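FMN Adenylyltransferase (Candida glabrata, PDB 3FWK) catalyses the transfer of the AMP moiety of ATP to FMN, the last step in the synthesis of the flavin cofactor FAD. Local coordinates at residues 67-79 with 196-209. Residues are numbered along the deposited sequence; the frame is centred on the assembly and turned at random.
Sequences GGKDCQVLLLLYL and PLLHWNLANIWSFL
Val73 lays its CG1 methyl over one face of the Trp200 indole, a CH-pi contact with CG1 4.0 Å from the centroid of the six-membered ring and 21° off its normal. CG1 is anti to the backbone N, beside the carbonyl carbon, which directs it at the indole while CG2 turns to Ile205. Leu77, one helical turn on, brings CD1 to 3.4 Å from CZ2 of Trp200 on an oblique approach, and its other methyl, CD2, meets the far end of Phe208 at CZ. Leu197 CD1 lies over the Trp200 ring as well, 4.0 Å from Val73 CG1, while Leu197 CD2 presses on the backbone O of Asp70. Helix 69-79, which carries Val73 and Leu77, follows the first strand, 61-64, of a Rossmann-like alpha/beta fold; it starts just after Gly67 and Gly68, with Gly68 at its N-cap, in a loop that resembles the PP-loop of PAPS reductase relatives. Helix 202-209 crosses helix 69-79 at 59°, with axes 10.0 Å apart, and no hydrogen bond joins the two segments. At the opening turn Lys69 fits as a knob among Leu202, Ile205, Trp206 and Leu209. With chi1 at 63° the aliphatic chain runs across the Trp206 ring, CD over its face and 3.6 Å from CH2, then bends at chi4; NZ leaves the apolar surface for a salt bridge with Glu300 and a hydrogen bond to Thr225 O. Leu209 is the reciprocal knob, set among Lys69, Gln72, Val73 and Leu76, with its CD2 3.8 Å from Lys69 CB and its CD1 3.8 Å from CD of Gln72, whose amide NE2 is held by Pro215 O.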
loop_
_atom_site.group_PDB
_atom_site.type_symbol
_atom_site.label_atom_id
_atom_site.label_comp_id
_atom_site.label_asym_id
_atom_site.label_seq_id
_atom_site.Cartn_x
_atom_site.Cartn_y
_atom_site.Cartn_z
ATOM N N GLY A 67 1.128 0.576 5.750
ATOM C CA GLY A 67 2.384 -0.013 5.306
ATOM C C GLY A 67 2.263 -1.157 4.314
ATOM O O GLY A 67 3.272 -1.560 3.747
ATOM N N GLY A 68 1.038 -1.634 4.065
ATOM C CA GLY A 68 0.865 -2.734 3.160
ATOM C C GLY A 68 0.947 -2.292 1.708
ATOM O O GLY A 68 0.895 -1.083 1.406
ATOM N N LYS A 69 1.005 -3.271 0.822
ATOM C CA LYS A 69 1.198 -2.983 -0.601
ATOM C C LYS A 69 0.097 -2.079 -1.177
ATOM O O LYS A 69 0.377 -1.253 -2.046
ATOM C CB LYS A 69 1.314 -4.319 -1.341
ATOM C CG LYS A 69 0.062 -5.177 -1.253
ATOM C CD LYS A 69 0.291 -6.583 -1.793
ATOM C CE LYS A 69 -1.006 -7.371 -1.888
ATOM N NZ LYS A 69 -1.601 -7.750 -0.564
ATOM N N ASP A 70 -1.150 -2.247 -0.731
ATOM C CA ASP A 70 -2.238 -1.433 -1.293
ATOM C C ASP A 70 -2.104 0.027 -0.870
ATOM O O ASP A 70 -2.175 0.961 -1.685
ATOM C CB ASP A 70 -3.612 -1.931 -0.846
ATOM C CG ASP A 70 -3.940 -3.336 -1.326
ATOM O OD1 ASP A 70 -3.371 -3.830 -2.313
ATOM O OD2 ASP A 70 -4.853 -3.907 -0.669
ATOM N N CYS A 71 -1.887 0.261 0.428
ATOM C CA CYS A 71 -1.653 1.603 0.898
ATOM C C CYS A 71 -0.425 2.219 0.281
ATOM O O CYS A 71 -0.417 3.428 0.046
ATOM C CB CYS A 71 -1.514 1.603 2.438
ATOM S SG CYS A 71 -3.097 1.510 3.300
ATOM N N GLN A 72 0.629 1.422 0.070
ATOM C CA GLN A 72 1.819 1.980 -0.533
ATOM C C GLN A 72 1.585 2.412 -1.991
ATOM O O GLN A 72 1.977 3.506 -2.383
ATOM C CB GLN A 72 2.989 1.021 -0.420
ATOM C CG GLN A 72 4.288 1.751 -0.848
ATOM C CD GLN A 72 5.511 0.952 -0.668
ATOM O OE1 GLN A 72 5.455 -0.237 -0.334
ATOM N NE2 GLN A 72 6.662 1.589 -0.908
ATOM N N VAL A 73 0.952 1.556 -2.790
ATOM C CA VAL A 73 0.611 1.970 -4.151
ATOM C C VAL A 73 -0.209 3.245 -4.098
ATOM O O VAL A 73 0.032 4.201 -4.854
ATOM C CB VAL A 73 -0.147 0.841 -4.899
ATOM C CG1 VAL A 73 -0.819 1.412 -6.178
ATOM C CG2 VAL A 73 0.792 -0.288 -5.237
ATOM N N LEU A 74 -1.229 3.274 -3.251
ATOM C CA LEU A 74 -2.082 4.455 -3.213
ATOM C C LEU A 74 -1.319 5.695 -2.768
ATOM O O LEU A 74 -1.558 6.783 -3.288
ATOM C CB LEU A 74 -3.287 4.204 -2.335
ATOM C CG LEU A 74 -4.295 5.366 -2.260
ATOM C CD1 LEU A 74 -4.801 5.790 -3.669
ATOM C CD2 LEU A 74 -5.466 4.949 -1.410
ATOM N N LEU A 75 -0.395 5.543 -1.816
ATOM C CA LEU A 75 0.388 6.704 -1.391
ATOM C C LEU A 75 1.247 7.225 -2.561
ATOM O O LEU A 75 1.352 8.441 -2.748
ATOM C CB LEU A 75 1.278 6.321 -0.226
ATOM C CG LEU A 75 2.155 7.459 0.335
ATOM C CD1 LEU A 75 1.364 8.663 0.808
ATOM C CD2 LEU A 75 3.030 6.881 1.487
ATOM N N LEU A 76 1.898 6.335 -3.322
ATOM C CA LEU A 76 2.663 6.791 -4.479
ATOM C C LEU A 76 1.770 7.544 -5.459
ATOM O O LEU A 76 2.152 8.589 -5.976
ATOM C CB LEU A 76 3.315 5.598 -5.166
ATOM C CG LEU A 76 4.318 4.783 -4.338
ATOM C CD1 LEU A 76 4.903 3.658 -5.179
ATOM C CD2 LEU A 76 5.417 5.652 -3.678
ATOM N N LEU A 77 0.569 7.008 -5.742
ATOM C CA LEU A 77 -0.334 7.683 -6.650
ATOM C C LEU A 77 -0.858 8.996 -6.097
ATOM O O LEU A 77 -1.055 9.958 -6.859
ATOM C CB LEU A 77 -1.482 6.748 -7.034
ATOM C CG LEU A 77 -1.035 5.514 -7.803
ATOM C CD1 LEU A 77 -2.196 4.539 -7.924
ATOM C CD2 LEU A 77 -0.400 5.829 -9.203
ATOM N N TYR A 78 -1.118 9.049 -4.784
ATOM C CA TYR A 78 -1.592 10.257 -4.155
ATOM C C TYR A 78 -0.531 11.357 -4.237
ATOM O O TYR A 78 -0.837 12.503 -4.604
ATOM C CB TYR A 78 -1.949 9.931 -2.704
ATOM C CG TYR A 78 -2.602 11.058 -1.948
ATOM C CD1 TYR A 78 -3.949 11.298 -2.093
ATOM C CD2 TYR A 78 -1.884 11.894 -1.113
ATOM C CE1 TYR A 78 -4.581 12.327 -1.434
ATOM C CE2 TYR A 78 -2.495 12.924 -0.438
ATOM C CZ TYR A 78 -3.843 13.154 -0.629
ATOM O OH TYR A 78 -4.477 14.164 0.023
ATOM N N LEU A 79 0.714 10.996 -3.915
ATOM C CA LEU A 79 1.832 11.950 -4.061
ATOM C C LEU A 79 1.988 12.423 -5.506
ATOM O O LEU A 79 2.162 13.641 -5.744
ATOM C CB LEU A 79 3.091 11.307 -3.522
ATOM C CG LEU A 79 3.227 11.196 -1.993
ATOM C CD1 LEU A 79 4.356 10.280 -1.596
ATOM C CD2 LEU A 79 3.459 12.594 -1.406
ATOM N N PRO A 196 -9.745 5.539 -3.733
ATOM C CA PRO A 196 -9.395 5.643 -5.157
ATOM C C PRO A 196 -8.726 4.405 -5.744
ATOM O O PRO A 196 -8.262 4.475 -6.895
ATOM C CB PRO A 196 -8.422 6.853 -5.179
ATOM C CG PRO A 196 -8.416 7.423 -3.756
ATOM C CD PRO A 196 -8.735 6.229 -2.912
ATOM N N LEU A 197 -8.609 3.327 -4.963
ATOM C CA LEU A 197 -7.914 2.110 -5.352
ATOM C C LEU A 197 -8.879 0.949 -5.557
ATOM O O LEU A 197 -8.455 -0.198 -5.781
ATOM C CB LEU A 197 -6.881 1.725 -4.261
ATOM C CG LEU A 197 -5.651 0.996 -4.796
ATOM C CD1 LEU A 197 -4.736 1.917 -5.622
ATOM C CD2 LEU A 197 -4.903 0.329 -3.645
ATOM N N LEU A 198 -10.200 1.199 -5.527
ATOM C CA LEU A 198 -11.154 0.083 -5.417
ATOM C C LEU A 198 -11.093 -0.875 -6.598
ATOM O O LEU A 198 -11.251 -2.075 -6.436
ATOM C CB LEU A 198 -12.591 0.625 -5.325
ATOM C CG LEU A 198 -12.904 1.343 -4.020
ATOM C CD1 LEU A 198 -14.248 2.084 -4.129
ATOM C CD2 LEU A 198 -12.976 0.329 -2.870
ATOM N N HIS A 199 -10.851 -0.312 -7.788
ATOM C CA HIS A 199 -10.848 -1.066 -9.050
ATOM C C HIS A 199 -9.515 -1.773 -9.347
ATOM O O HIS A 199 -9.418 -2.452 -10.367
ATOM C CB HIS A 199 -11.161 -0.119 -10.205
ATOM C CG HIS A 199 -10.244 1.051 -10.233
ATOM N ND1 HIS A 199 -10.358 2.081 -9.333
ATOM C CD2 HIS A 199 -9.141 1.300 -10.971
ATOM C CE1 HIS A 199 -9.365 2.931 -9.537
ATOM N NE2 HIS A 199 -8.608 2.480 -10.527
ATOM N N TRP A 200 -8.488 -1.587 -8.518
ATOM C CA TRP A 200 -7.221 -2.264 -8.741
ATOM C C TRP A 200 -7.347 -3.735 -8.411
ATOM O O TRP A 200 -8.033 -4.094 -7.452
ATOM C CB TRP A 200 -6.114 -1.622 -7.872
ATOM C CG TRP A 200 -5.622 -0.339 -8.397
ATOM C CD1 TRP A 200 -6.354 0.811 -8.619
ATOM C CD2 TRP A 200 -4.310 -0.075 -8.850
ATOM N NE1 TRP A 200 -5.555 1.785 -9.174
ATOM C CE2 TRP A 200 -4.294 1.263 -9.322
ATOM C CE3 TRP A 200 -3.123 -0.825 -8.882
ATOM C CZ2 TRP A 200 -3.151 1.853 -9.865
ATOM C CZ3 TRP A 200 -1.969 -0.225 -9.435
ATOM C CH2 TRP A 200 -1.996 1.111 -9.896
ATOM N N ASN A 201 -6.692 -4.586 -9.189
ATOM C CA ASN A 201 -6.545 -5.995 -8.886
ATOM C C ASN A 201 -5.148 -6.284 -8.345
ATOM O O ASN A 201 -4.219 -5.476 -8.500
ATOM C CB ASN A 201 -6.692 -6.826 -10.221
ATOM C CG ASN A 201 -7.887 -6.408 -11.072
ATOM O OD1 ASN A 201 -9.023 -6.534 -10.620
ATOM N ND2 ASN A 201 -7.634 -5.953 -12.313
ATOM N N LEU A 202 -4.992 -7.462 -7.740
ATOM C CA LEU A 202 -3.724 -7.861 -7.146
ATOM C C LEU A 202 -2.588 -7.756 -8.169
ATOM O O LEU A 202 -1.515 -7.256 -7.847
ATOM C CB LEU A 202 -3.850 -9.279 -6.591
ATOM C CG LEU A 202 -2.582 -9.871 -5.949
ATOM C CD1 LEU A 202 -2.057 -8.972 -4.822
ATOM C CD2 LEU A 202 -2.866 -11.291 -5.488
ATOM N N ALA A 203 -2.795 -8.217 -9.411
ATOM C CA ALA A 203 -1.729 -8.162 -10.387
ATOM C C ALA A 203 -1.306 -6.729 -10.689
ATOM O O ALA A 203 -0.125 -6.467 -10.987
ATOM C CB ALA A 203 -2.182 -8.865 -11.682
ATOM N N ASN A 204 -2.266 -5.810 -10.690
ATOM C CA ASN A 204 -1.933 -4.409 -10.922
ATOM C C ASN A 204 -1.059 -3.837 -9.797
ATOM O O ASN A 204 -0.129 -3.073 -10.056
ATOM C CB ASN A 204 -3.189 -3.562 -11.054
ATOM C CG ASN A 204 -4.170 -4.121 -12.069
ATOM O OD1 ASN A 204 -5.338 -4.267 -11.733
ATOM N ND2 ASN A 204 -3.703 -4.418 -13.286
ATOM N N ILE A 205 -1.419 -4.176 -8.559
ATOM C CA ILE A 205 -0.656 -3.753 -7.394
ATOM C C ILE A 205 0.814 -4.220 -7.546
ATOM O O ILE A 205 1.733 -3.421 -7.394
ATOM C CB ILE A 205 -1.300 -4.317 -6.119
ATOM C CG1 ILE A 205 -2.695 -3.718 -5.859
ATOM C CG2 ILE A 205 -0.340 -4.104 -4.912
ATOM C CD1 ILE A 205 -2.702 -2.279 -5.513
ATOM N N TRP A 206 1.032 -5.511 -7.835
ATOM C CA TRP A 206 2.420 -5.990 -7.946
ATOM C C TRP A 206 3.153 -5.309 -9.105
ATOM O O TRP A 206 4.302 -4.910 -8.955
ATOM C CB TRP A 206 2.511 -7.499 -8.096
ATOM C CG TRP A 206 2.010 -8.364 -7.023
ATOM C CD1 TRP A 206 1.183 -9.424 -7.166
ATOM C CD2 TRP A 206 2.385 -8.350 -5.639
ATOM N NE1 TRP A 206 1.008 -10.069 -5.980
ATOM C CE2 TRP A 206 1.732 -9.423 -5.022
ATOM C CE3 TRP A 206 3.220 -7.527 -4.865
ATOM C CZ2 TRP A 206 1.880 -9.726 -3.670
ATOM C CZ3 TRP A 206 3.364 -7.835 -3.513
ATOM C CH2 TRP A 206 2.708 -8.917 -2.943
ATOM N N SER A 207 2.489 -5.165 -10.252
ATOM C CA SER A 207 3.159 -4.599 -11.421
ATOM C C SER A 207 3.672 -3.187 -11.115
ATOM O O SER A 207 4.843 -2.872 -11.365
ATOM C CB SER A 207 2.200 -4.549 -12.591
ATOM O OG SER A 207 2.828 -3.933 -13.704
ATOM N N PHE A 208 2.808 -2.345 -10.581
ATOM C CA PHE A 208 3.172 -0.979 -10.321
ATOM C C PHE A 208 4.220 -0.901 -9.202
ATOM O O PHE A 208 5.202 -0.153 -9.301
ATOM C CB PHE A 208 1.935 -0.177 -9.987
ATOM C CG PHE A 208 2.225 1.292 -9.837
ATOM C CD1 PHE A 208 2.475 2.083 -10.961
ATOM C CD2 PHE A 208 2.260 1.899 -8.589
ATOM C CE1 PHE A 208 2.733 3.427 -10.844
ATOM C CE2 PHE A 208 2.505 3.256 -8.458
ATOM C CZ PHE A 208 2.762 4.021 -9.584
ATOM N N LEU A 209 4.010 -1.638 -8.128
ATOM C CA LEU A 209 4.944 -1.567 -7.026
ATOM C C LEU A 209 6.338 -2.033 -7.420
ATOM O O LEU A 209 7.318 -1.415 -7.028
ATOM C CB LEU A 209 4.429 -2.377 -5.846
ATOM C CG LEU A 209 4.929 -2.008 -4.439
ATOM C CD1 LEU A 209 4.811 -0.476 -4.168
ATOM C CD2 LEU A 209 4.097 -2.779 -3.415
#